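Local coordinates for protein adenine phosphoribosyltransferase (PDB 1QCD) that probably catalyses the salvage of adenine, joining it to 5-phospho-alpha-D-ribose 1-diphosphate to give AMP and diphosphate, at residues D146-G151 with V169-I174. Sequence-based numbering, arbitrary orientation.
Sequences DVLATG and VEMVSI. With SO4 (sulfate ion), chain C.
L148 and M171 meet through their methyl ends, with L148 CD1 4.3 Å from M171 CE. The CA-CB bond of L148 points toward 169-174. Its CG is anti to the backbone N (chi1 179°), and the second torsion (chi2 71°) then swings CD1 back to the methionine methyl. Lower on the same side chain, L148 CB rests 3.7 Å from S173 OG. That hydroxyl is hydrogen-bonded to S201, so the serine touches L148 while its polar end is held by the next strand, 199-201. M171 also packs on L143 and F199.

At the other end, the backbone of D146 meets I174. D146 O is 2.9 Å from I174 N and 3.3 Å from I174 CB. The CA-CB bond of D146 points away from 169-174, and its OD1 forms a salt bridge with R81, a residue of the AMP site. The chain turns at both D146 and I174. It then continues as strands 147-148 and 175-176, which are joined by backbone hydrogen bonds between L148 and both L175 and I177.

A149 to G151 hold a sulfate, probably from the crystallisation liquor. G151 N donates to SO4 O3 at 2.6 Å (N-H...O 158°), and T150 OG1 donates to SO4 O2 at 2.6 Å. The amides of A149 and T150 add weak bonds, to O3 and O2. T153 OG1 is a further partner.

V147, A149, T150 and G151 all belong to the AMP site, and this is the phosphate loop of the type I phosphoribosyltransferase motif. The sulfate is consistent with a mimic of the nucleotide 5'-phosphate. The chemistry is thus divided: a light contact (217 Å² in all) sets L148 beside M171 and S173 at the start of the loop, while donors on A149 to G151 meet the anion.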
loop_
_atom_site.group_PDB
_atom_site.type_symbol
_atom_site.label_atom_id
_atom_site.label_comp_id
_atom_site.label_asym_id
_atom_site.label_seq_id
_atom_site.Cartn_x
_atom_site.Cartn_y
_atom_site.Cartn_z
ATOM N N ASP A 146 8.465 3.746 -4.153
ATOM C CA ASP A 146 8.511 3.446 -5.573
ATOM C C ASP A 146 9.422 4.390 -6.357
ATOM O O ASP A 146 10.249 3.938 -7.138
ATOM C CB ASP A 146 7.103 3.441 -6.164
ATOM C CG ASP A 146 6.473 4.813 -6.202
ATOM O OD1 ASP A 146 5.767 5.084 -7.185
ATOM O OD2 ASP A 146 6.659 5.622 -5.265
ATOM N N VAL A 147 9.292 5.694 -6.122
ATOM C CA VAL A 147 10.093 6.698 -6.827
ATOM C C VAL A 147 10.822 7.699 -5.928
ATOM O O VAL A 147 10.241 8.269 -4.997
ATOM C CB VAL A 147 9.219 7.525 -7.811
ATOM C CG1 VAL A 147 10.069 8.564 -8.527
ATOM C CG2 VAL A 147 8.550 6.629 -8.812
ATOM N N LEU A 148 12.093 7.930 -6.236
ATOM C CA LEU A 148 12.889 8.898 -5.497
ATOM C C LEU A 148 12.899 10.129 -6.389
ATOM O O LEU A 148 13.556 10.138 -7.433
ATOM C CB LEU A 148 14.318 8.389 -5.291
ATOM C CG LEU A 148 15.281 9.314 -4.535
ATOM C CD1 LEU A 148 14.915 9.392 -3.067
ATOM C CD2 LEU A 148 16.700 8.815 -4.687
ATOM N N ALA A 149 12.106 11.128 -6.014
ATOM C CA ALA A 149 12.008 12.361 -6.776
ATOM C C ALA A 149 12.895 13.437 -6.165
ATOM O O ALA A 149 14.063 13.551 -6.515
ATOM C CB ALA A 149 10.560 12.817 -6.827
ATOM N N THR A 150 12.345 14.208 -5.235
ATOM C CA THR A 150 13.082 15.286 -4.569
ATOM C C THR A 150 13.826 14.857 -3.299
ATOM O O THR A 150 14.730 15.559 -2.830
ATOM C CB THR A 150 12.145 16.438 -4.206
ATOM O OG1 THR A 150 10.967 15.914 -3.578
ATOM C CG2 THR A 150 11.755 17.207 -5.445
ATOM N N GLY A 151 13.425 13.721 -2.736
ATOM C CA GLY A 151 14.062 13.211 -1.538
ATOM C C GLY A 151 13.469 13.715 -0.241
ATOM O O GLY A 151 13.825 13.234 0.834
ATOM N N VAL A 169 19.880 0.883 6.731
ATOM C CA VAL A 169 20.718 -0.014 5.944
ATOM C C VAL A 169 20.920 0.637 4.572
ATOM O O VAL A 169 22.043 0.784 4.095
ATOM C CB VAL A 169 20.040 -1.392 5.727
ATOM C CG1 VAL A 169 20.950 -2.312 4.915
ATOM C CG2 VAL A 169 19.690 -2.028 7.055
ATOM N N GLU A 170 19.814 1.032 3.955
ATOM C CA GLU A 170 19.827 1.656 2.646
ATOM C C GLU A 170 18.415 2.066 2.270
ATOM O O GLU A 170 17.439 1.486 2.746
ATOM C CB GLU A 170 20.377 0.686 1.595
ATOM C CG GLU A 170 19.576 -0.600 1.436
ATOM C CD GLU A 170 20.222 -1.591 0.481
ATOM O OE1 GLU A 170 21.434 -1.493 0.223
ATOM O OE2 GLU A 170 19.521 -2.490 -0.010
ATOM N N MET A 171 18.319 3.079 1.422
ATOM C CA MET A 171 17.039 3.584 0.947
ATOM C C MET A 171 16.871 3.009 -0.457
ATOM O O MET A 171 17.670 3.304 -1.334
ATOM C CB MET A 171 17.094 5.118 0.929
ATOM C CG MET A 171 16.081 5.833 0.033
ATOM S SD MET A 171 14.385 5.686 0.545
ATOM C CE MET A 171 13.562 5.812 -1.002
ATOM N N VAL A 172 15.893 2.132 -0.652
ATOM C CA VAL A 172 15.681 1.543 -1.975
ATOM C C VAL A 172 14.466 2.104 -2.700
ATOM O O VAL A 172 13.419 2.328 -2.097
ATOM C CB VAL A 172 15.591 -0.021 -1.928
ATOM C CG1 VAL A 172 14.574 -0.477 -0.922
ATOM C CG2 VAL A 172 15.219 -0.576 -3.304
ATOM N N SER A 173 14.626 2.370 -3.994
ATOM C CA SER A 173 13.530 2.883 -4.814
ATOM C C SER A 173 13.531 2.162 -6.153
ATOM O O SER A 173 14.588 1.753 -6.638
ATOM C CB SER A 173 13.640 4.395 -5.022
ATOM O OG SER A 173 14.775 4.744 -5.794
ATOM N N ILE A 174 12.342 1.939 -6.708
ATOM C CA ILE A 174 12.220 1.263 -7.995
ATOM C C ILE A 174 12.787 2.167 -9.083
ATOM O O ILE A 174 13.701 1.786 -9.797
ATOM C CB ILE A 174 10.744 0.941 -8.341
ATOM C CG1 ILE A 174 10.091 0.114 -7.225
ATOM C CG2 ILE A 174 10.657 0.242 -9.689
ATOM C CD1 ILE A 174 10.830 -1.147 -6.846
HETATM S S SO4 C . 9.704 12.974 -3.016
HETATM O O1 SO4 C . 8.783 11.843 -2.987
HETATM O O2 SO4 C . 9.272 13.951 -4.090
HETATM O O3 SO4 C . 11.163 12.532 -3.292
HETATM O O4 SO4 C . 9.745 13.628 -1.624
#